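Local coordinates for flagellar protein (Xanthomonas campestris pv. campestris, PDB 3C12) that is probably required, as part of a scaffolding protein, for assembly of the flagellar hook, this chain being the C-terminal portion of that protein, at residues A29-F43 and Q55-A69. Numbering follows the deposited sequence.
Sequences AKGVVAATSAGFVNF and QLSVPASAAGEVSFA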
ATOM      1  N   ALA A  29      10.219 -12.218  -6.717  1.00 61.16           N
ATOM      2  CA  ALA A  29       9.336 -11.508  -5.809  1.00 56.97           C
ATOM      3  C   ALA A  29       7.996 -11.421  -6.519  1.00 54.89           C
ATOM      4  O   ALA A  29       7.920 -10.977  -7.657  1.00 55.26           O
ATOM      5  CB  ALA A  29       9.873 -10.121  -5.533  1.00 55.39           C
ATOM      6  N   LYS A  30       6.939 -11.861  -5.854  1.00 52.25           N
ATOM      7  CA  LYS A  30       5.619 -11.831  -6.452  1.00 49.56           C
ATOM      8  C   LYS A  30       4.617 -11.136  -5.543  1.00 48.36           C
ATOM      9  O   LYS A  30       4.878 -10.923  -4.361  1.00 49.79           O
ATOM     10  CB  LYS A  30       5.141 -13.255  -6.759  1.00 49.12           C
ATOM     11  CG  LYS A  30       4.946 -14.155  -5.539  1.00 51.25           C
ATOM     12  CD  LYS A  30       4.326 -15.497  -5.932  1.00 54.24           C
ATOM     13  CE  LYS A  30       4.129 -16.421  -4.734  1.00 55.93           C
ATOM     14  NZ  LYS A  30       5.417 -16.873  -4.139  1.00 57.75           N
ATOM     15  N   GLY A  31       3.469 -10.785  -6.109  1.00 46.01           N
ATOM     16  CA  GLY A  31       2.438 -10.116  -5.346  1.00 42.74           C
ATOM     17  C   GLY A  31       1.226  -9.878  -6.219  1.00 41.99           C
ATOM     18  O   GLY A  31       1.127 -10.427  -7.317  1.00 39.85           O
ATOM     19  N   VAL A  32       0.304  -9.055  -5.733  1.00 39.58           N
ATOM     20  CA  VAL A  32      -0.910  -8.763  -6.473  1.00 39.10           C
ATOM     21  C   VAL A  32      -1.414  -7.359  -6.231  1.00 38.11           C
ATOM     22  O   VAL A  32      -1.032  -6.698  -5.274  1.00 36.52           O
ATOM     23  CB  VAL A  32      -2.043  -9.726  -6.096  1.00 39.62           C
ATOM     24  CG1 VAL A  32      -1.673 -11.138  -6.481  1.00 41.41           C
ATOM     25  CG2 VAL A  32      -2.311  -9.639  -4.618  1.00 39.67           C
ATOM     26  N   VAL A  33      -2.296  -6.925  -7.117  1.00 40.03           N
ATOM     27  CA  VAL A  33      -2.899  -5.606  -7.048  1.00 41.93           C
ATOM     28  C   VAL A  33      -4.343  -5.727  -7.513  1.00 42.41           C
ATOM     29  O   VAL A  33      -4.668  -6.585  -8.332  1.00 43.03           O
ATOM     30  CB  VAL A  33      -2.163  -4.614  -7.956  1.00 42.54           C
ATOM     31  CG1 VAL A  33      -2.952  -3.343  -8.070  1.00 46.89           C
ATOM     32  CG2 VAL A  33      -0.789  -4.318  -7.391  1.00 43.71           C
ATOM     33  N   ALA A  34      -5.211  -4.869  -6.994  1.00 42.03           N
ATOM     34  CA  ALA A  34      -6.609  -4.924  -7.376  1.00 40.98           C
ATOM     35  C   ALA A  34      -6.951  -3.896  -8.444  1.00 40.32           C
ATOM     36  O   ALA A  34      -7.104  -2.714  -8.148  1.00 38.96           O
ATOM     37  CB  ALA A  34      -7.478  -4.725  -6.155  1.00 38.75           C
ATOM     38  N   ALA A  35      -7.067  -4.366  -9.685  1.00 41.84           N
ATOM     39  CA  ALA A  35      -7.413  -3.525 -10.833  1.00 44.04           C
ATOM     40  C   ALA A  35      -8.881  -3.139 -10.760  1.00 44.15           C
ATOM     41  O   ALA A  35      -9.740  -3.980 -10.514  1.00 43.55           O
ATOM     42  CB  ALA A  35      -7.145  -4.266 -12.129  1.00 43.03           C
ATOM     43  N   THR A  36      -9.159  -1.865 -10.987  1.00 45.55           N
ATOM     44  CA  THR A  36     -10.518  -1.359 -10.917  1.00 49.08           C
ATOM     45  C   THR A  36     -11.199  -1.276 -12.277  1.00 50.65           C
ATOM     46  O   THR A  36     -12.357  -0.869 -12.381  1.00 50.56           O
ATOM     47  CB  THR A  36     -10.531   0.030 -10.282  1.00 48.71           C
ATOM     48  OG1 THR A  36      -9.657   0.893 -11.018  1.00 50.58           O
ATOM     49  CG2 THR A  36     -10.061  -0.043  -8.843  1.00 49.57           C
ATOM     50  N   SER A  37     -10.480  -1.667 -13.321  1.00 52.21           N
ATOM     51  CA  SER A  37     -11.024  -1.611 -14.666  1.00 54.12           C
ATOM     52  C   SER A  37     -10.252  -2.557 -15.561  1.00 53.52           C
ATOM     53  O   SER A  37      -9.233  -3.098 -15.155  1.00 54.05           O
ATOM     54  CB  SER A  37     -10.916  -0.180 -15.208  1.00 56.40           C
ATOM     55  OG  SER A  37     -11.390  -0.085 -16.543  1.00 61.78           O
ATOM     56  N   ALA A  38     -10.750  -2.772 -16.772  1.00 52.71           N
ATOM     57  CA  ALA A  38     -10.055  -3.629 -17.719  1.00 51.65           C
ATOM     58  C   ALA A  38      -8.959  -2.759 -18.337  1.00 51.30           C
ATOM     59  O   ALA A  38      -9.098  -1.536 -18.419  1.00 50.42           O
ATOM     60  CB  ALA A  38     -11.020  -4.121 -18.785  1.00 51.83           C
ATOM     61  N   GLY A  39      -7.868  -3.384 -18.756  1.00 50.36           N
ATOM     62  CA  GLY A  39      -6.770  -2.636 -19.342  1.00 49.12           C
ATOM     63  C   GLY A  39      -5.456  -3.295 -18.986  1.00 48.96           C
ATOM     64  O   GLY A  39      -5.323  -4.508 -19.108  1.00 50.35           O
ATOM     65  N   PHE A  40      -4.477  -2.508 -18.563  1.00 47.95           N
ATOM     66  CA  PHE A  40      -3.194  -3.072 -18.165  1.00 46.57           C
ATOM     67  C   PHE A  40      -2.622  -2.328 -16.968  1.00 45.87           C
ATOM     68  O   PHE A  40      -2.976  -1.185 -16.696  1.00 45.16           O
ATOM     69  CB  PHE A  40      -2.182  -3.062 -19.327  1.00 46.62           C
ATOM     70  CG  PHE A  40      -1.760  -1.686 -19.780  1.00 48.06           C
ATOM     71  CD1 PHE A  40      -2.579  -0.923 -20.601  1.00 47.79           C
ATOM     72  CD2 PHE A  40      -0.533  -1.162 -19.394  1.00 47.92           C
ATOM     73  CE1 PHE A  40      -2.180   0.334 -21.032  1.00 49.88           C
ATOM     74  CE2 PHE A  40      -0.129   0.096 -19.819  1.00 49.83           C
ATOM     75  CZ  PHE A  40      -0.954   0.843 -20.639  1.00 49.62           C
ATOM     76  N   VAL A  41      -1.748  -2.994 -16.232  1.00 45.21           N
ATOM     77  CA  VAL A  41      -1.129  -2.371 -15.086  1.00 46.33           C
ATOM     78  C   VAL A  41       0.374  -2.484 -15.238  1.00 44.81           C
ATOM     79  O   VAL A  41       0.896  -3.540 -15.585  1.00 43.50           O
ATOM     80  CB  VAL A  41      -1.590  -3.037 -13.779  1.00 47.09           C
ATOM     81  CG1 VAL A  41      -1.514  -4.531 -13.917  1.00 49.66           C
ATOM     82  CG2 VAL A  41      -0.733  -2.571 -12.626  1.00 45.16           C
ATOM     83  N   ASN A  42       1.065  -1.375 -15.010  1.00 46.07           N
ATOM     84  CA  ASN A  42       2.515  -1.350 -15.115  1.00 46.99           C
ATOM     85  C   ASN A  42       3.159  -1.246 -13.742  1.00 46.38           C
ATOM     86  O   ASN A  42       2.917  -0.299 -12.993  1.00 45.81           O
ATOM     87  CB  ASN A  42       2.978  -0.184 -15.995  1.00 46.90           C
ATOM     88  CG  ASN A  42       2.765  -0.447 -17.469  1.00 47.92           C
ATOM     89  OD1 ASN A  42       3.043   0.404 -18.304  1.00 47.48           O
ATOM     90  ND2 ASN A  42       2.269  -1.631 -17.794  1.00 51.34           N
ATOM     91  N   PHE A  43       3.970  -2.248 -13.423  1.00 45.45           N
ATOM     92  CA  PHE A  43       4.677  -2.307 -12.155  1.00 47.00           C
ATOM     93  C   PHE A  43       6.104  -1.853 -12.386  1.00 46.43           C
ATOM     94  O   PHE A  43       6.829  -2.440 -13.174  1.00 46.71           O
ATOM     95  CB  PHE A  43       4.657  -3.733 -11.601  1.00 47.24           C
ATOM     96  CG  PHE A  43       3.277  -4.307 -11.462  1.00 50.23           C
ATOM     97  CD1 PHE A  43       2.598  -4.796 -12.569  1.00 51.22           C
ATOM     98  CD2 PHE A  43       2.644  -4.333 -10.227  1.00 48.93           C
ATOM     99  CE1 PHE A  43       1.312  -5.303 -12.449  1.00 52.24           C
ATOM    100  CE2 PHE A  43       1.357  -4.837 -10.099  1.00 51.15           C
ATOM    101  CZ  PHE A  43       0.691  -5.321 -11.212  1.00 52.09           C
ATOM    102  N   GLN A  55      10.637  -2.697 -15.354  1.00 48.61           N
ATOM    103  CA  GLN A  55       9.221  -2.388 -15.459  1.00 48.89           C
ATOM    104  C   GLN A  55       8.458  -3.577 -16.038  1.00 47.28           C
ATOM    105  O   GLN A  55       8.877  -4.189 -17.017  1.00 47.14           O
ATOM    106  CB  GLN A  55       9.035  -1.158 -16.343  1.00 51.06           C
ATOM    107  CG  GLN A  55       7.875  -0.267 -15.944  1.00 56.69           C
ATOM    108  CD  GLN A  55       6.898  -0.079 -17.079  1.00 58.51           C
ATOM    109  OE1 GLN A  55       6.256   0.960 -17.193  1.00 59.45           O
ATOM    110  NE2 GLN A  55       6.773  -1.096 -17.923  1.00 61.30           N
ATOM    111  N   LEU A  56       7.339  -3.906 -15.412  1.00 45.83           N
ATOM    112  CA  LEU A  56       6.519  -5.022 -15.850  1.00 44.46           C
ATOM    113  C   LEU A  56       5.160  -4.489 -16.261  1.00 44.07           C
ATOM    114  O   LEU A  56       4.716  -3.454 -15.765  1.00 44.47           O
ATOM    115  CB  LEU A  56       6.346  -6.028 -14.709  1.00 44.59           C
ATOM    116  CG  LEU A  56       7.612  -6.584 -14.052  1.00 45.84           C
ATOM    117  CD1 LEU A  56       7.280  -7.201 -12.702  1.00 44.47           C
ATOM    118  CD2 LEU A  56       8.257  -7.605 -14.974  1.00 46.80           C
ATOM    119  N   SER A  57       4.505  -5.193 -17.172  1.00 42.02           N
ATOM    120  CA  SER A  57       3.186  -4.785 -17.630  1.00 41.23           C
ATOM    121  C   SER A  57       2.323  -6.018 -17.668  1.00 41.22           C
ATOM    122  O   SER A  57       2.775  -7.068 -18.102  1.00 40.45           O
ATOM    123  CB  SER A  57       3.276  -4.163 -19.022  1.00 41.63           C
ATOM    124  OG  SER A  57       4.173  -3.066 -19.023  1.00 41.16           O
ATOM    125  N   VAL A  58       1.088  -5.908 -17.195  1.00 41.63           N
ATOM    126  CA  VAL A  58       0.179  -7.055 -17.190  1.00 39.69           C
ATOM    127  C   VAL A  58      -1.213  -6.638 -17.618  1.00 42.14           C
ATOM    128  O   VAL A  58      -1.746  -5.642 -17.127  1.00 41.63           O
ATOM    129  CB  VAL A  58       0.064  -7.706 -15.779  1.00 39.16           C
ATOM    130  CG1 VAL A  58      -0.881  -8.895 -15.823  1.00 37.84           C
ATOM    131  CG2 VAL A  58       1.420  -8.147 -15.296  1.00 35.21           C
ATOM    132  N   PRO A  59      -1.822  -7.398 -18.541  1.00 43.81           N
ATOM    133  CA  PRO A  59      -3.172  -7.078 -19.009  1.00 42.31           C
ATOM    134  C   PRO A  59      -4.193  -7.403 -17.917  1.00 44.47           C
ATOM    135  O   PRO A  59      -3.914  -8.186 -17.005  1.00 43.16           O
ATOM    136  CB  PRO A  59      -3.322  -7.961 -20.243  1.00 41.45           C
ATOM    137  CG  PRO A  59      -2.545  -9.169 -19.866  1.00 41.23           C
ATOM    138  CD  PRO A  59      -1.297  -8.589 -19.232  1.00 41.93           C
ATOM    139  N   ALA A  60      -5.362  -6.782 -18.012  1.00 46.60           N
ATOM    140  CA  ALA A  60      -6.428  -6.996 -17.045  1.00 49.08           C
ATOM    141  C   ALA A  60      -7.765  -7.194 -17.752  1.00 51.35           C
ATOM    142  O   ALA A  60      -8.440  -6.234 -18.126  1.00 51.37           O
ATOM    143  CB  ALA A  60      -6.513  -5.814 -16.088  1.00 47.16           C
ATOM    144  N   SER A  61      -8.127  -8.457 -17.933  1.00 53.94           N
ATOM    145  CA  SER A  61      -9.378  -8.844 -18.569  1.00 55.92           C
ATOM    146  C   SER A  61     -10.521  -7.904 -18.184  1.00 56.39           C
ATOM    147  O   SER A  61     -11.346  -7.528 -19.022  1.00 57.35           O
ATOM    148  CB  SER A  61      -9.715 -10.283 -18.168  1.00 56.92           C
ATOM    149  OG  SER A  61      -9.533 -10.488 -16.769  1.00 59.80           O
ATOM    150  N   ALA A  62     -10.552  -7.530 -16.908  1.00 57.38           N
ATOM    151  CA  ALA A  62     -11.567  -6.633 -16.357  1.00 57.80           C
ATOM    152  C   ALA A  62     -11.226  -6.349 -14.888  1.00 57.91           C
ATOM    153  O   ALA A  62     -10.229  -6.867 -14.360  1.00 58.00           O
ATOM    154  CB  ALA A  62     -12.943  -7.277 -16.459  1.00 56.88           C
ATOM    155  N   ALA A  63     -12.049  -5.531 -14.233  1.00 56.73           N
ATOM    156  CA  ALA A  63     -11.829  -5.200 -12.834  1.00 55.70           C
ATOM    157  C   ALA A  63     -11.614  -6.484 -12.045  1.00 55.90           C
ATOM    158  O   ALA A  63     -12.243  -7.509 -12.313  1.00 55.84           O
ATOM    159  CB  ALA A  63     -13.016  -4.443 -12.280  1.00 54.74           C
ATOM    160  N   GLY A  64     -10.713  -6.432 -11.072  1.00 55.95           N
ATOM    161  CA  GLY A  64     -10.444  -7.611 -10.275  1.00 55.21           C
ATOM    162  C   GLY A  64      -8.981  -7.672  -9.911  1.00 55.19           C
ATOM    163  O   GLY A  64      -8.232  -6.737 -10.180  1.00 54.30           O
ATOM    164  N   GLU A  65      -8.568  -8.777  -9.308  1.00 55.01           N
ATOM    165  CA  GLU A  65      -7.189  -8.940  -8.896  1.00 54.07           C
ATOM    166  C   GLU A  65      -6.287  -9.185 -10.092  1.00 53.28           C
ATOM    167  O   GLU A  65      -6.707  -9.750 -11.098  1.00 53.91           O
ATOM    168  CB  GLU A  65      -7.076 -10.113  -7.920  1.00 54.43           C
ATOM    169  CG  GLU A  65      -5.895 -10.035  -6.972  1.00 58.05           C
ATOM    170  CD  GLU A  65      -5.873 -11.181  -5.988  1.00 59.77           C
ATOM    171  OE1 GLU A  65      -5.605 -12.322  -6.413  1.00 59.07           O
ATOM    172  OE2 GLU A  65      -6.133 -10.943  -4.792  1.00 59.08           O
ATOM    173  N   VAL A  66      -5.043  -8.743  -9.971  1.00 52.79           N
ATOM    174  CA  VAL A  66      -4.044  -8.927 -11.008  1.00 53.02           C
ATOM    175  C   VAL A  66      -2.705  -9.190 -10.315  1.00 53.17           C
ATOM    176  O   VAL A  66      -2.295  -8.440  -9.437  1.00 51.44           O
ATOM    177  CB  VAL A  66      -3.943  -7.682 -11.907  1.00 53.14           C
ATOM    178  CG1 VAL A  66      -2.932  -7.930 -13.021  1.00 53.44           C
ATOM    179  CG2 VAL A  66      -5.306  -7.350 -12.489  1.00 51.31           C
ATOM    180  N   SER A  67      -2.040 -10.271 -10.708  1.00 54.01           N
ATOM    181  CA  SER A  67      -0.760 -10.655 -10.118  1.00 55.51           C
ATOM    182  C   SER A  67       0.429 -10.092 -10.873  1.00 55.15           C
ATOM    183  O   SER A  67       0.316  -9.707 -12.033  1.00 55.51           O
ATOM    184  CB  SER A  67      -0.632 -12.177 -10.085  1.00 57.22           C
ATOM    185  OG  SER A  67      -1.749 -12.773  -9.449  1.00 62.59           O
ATOM    186  N   PHE A  68       1.576 -10.057 -10.205  1.00 54.66           N
ATOM    187  CA  PHE A  68       2.805  -9.559 -10.809  1.00 54.52           C
ATOM    188  C   PHE A  68       3.963 -10.410 -10.315  1.00 54.84           C
ATOM    189  O   PHE A  68       3.873 -11.036  -9.260  1.00 54.60           O
ATOM    190  CB  PHE A  68       3.035  -8.086 -10.439  1.00 52.87           C
ATOM    191  CG  PHE A  68       3.458  -7.863  -9.010  1.00 52.80           C
ATOM    192  CD1 PHE A  68       4.750  -8.158  -8.596  1.00 51.87           C
ATOM    193  CD2 PHE A  68       2.560  -7.358  -8.079  1.00 50.89           C
ATOM    194  CE1 PHE A  68       5.138  -7.954  -7.284  1.00 50.76           C
ATOM    195  CE2 PHE A  68       2.942  -7.151  -6.765  1.00 50.63           C
ATOM    196  CZ  PHE A  68       4.234  -7.451  -6.367  1.00 50.24           C
ATOM    197  N   ALA A  69       5.049 -10.434 -11.077  1.00 55.38           N
ATOM    198  CA  ALA A  69       6.217 -11.212 -10.697  1.00 56.40           C
ATOM    199  C   ALA A  69       7.492 -10.641 -11.295  1.00 57.24           C
ATOM    200  O   ALA A  69       7.597 -10.460 -12.506  1.00 57.42           O
ATOM    201  CB  ALA A  69       6.042 -12.660 -11.128  1.00 55.87           C
TER
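Phe68 and Phe43 meet in the middle of a beta sandwich, each reaching inward from a different antiparallel strand pair. Phe68 CB sits squarely over the face of the Phe43 ring, 3.5 Å from the ring centroid, a CH-pi contact. From there chi1 of 73° sets CG between the backbone N and the carbonyl carbon, which swings the ring back over its own pair of strands. CG and CD2 still border Phe43, CD2 lying 3.4 Å from Phe43 CE2, and the two ring planes are inclined at 39°. Gly31, having no side chain, covers one face of the Phe68 ring with its backbone: its N lies nearest CZ and CE1, and its CA, over CE2 and CZ, is 3.7 Å from the centroid, a second CH-pi contact. This is the Ig-like domain of FlgD: 29-35 pairs with 64-69 in one layer, 39-43 with 55-60 in the other, and both chain segments cross between layers. Further along the core, Val41 CG1 meets Val66 CG1 at 3.8 Å, and Ala35 CB packs on Val66 CG2 at 3.6 Å. On the outer surface, the Glu65 chain runs obliquely past Val32, and its carboxylate forms a salt bridge with Arg136.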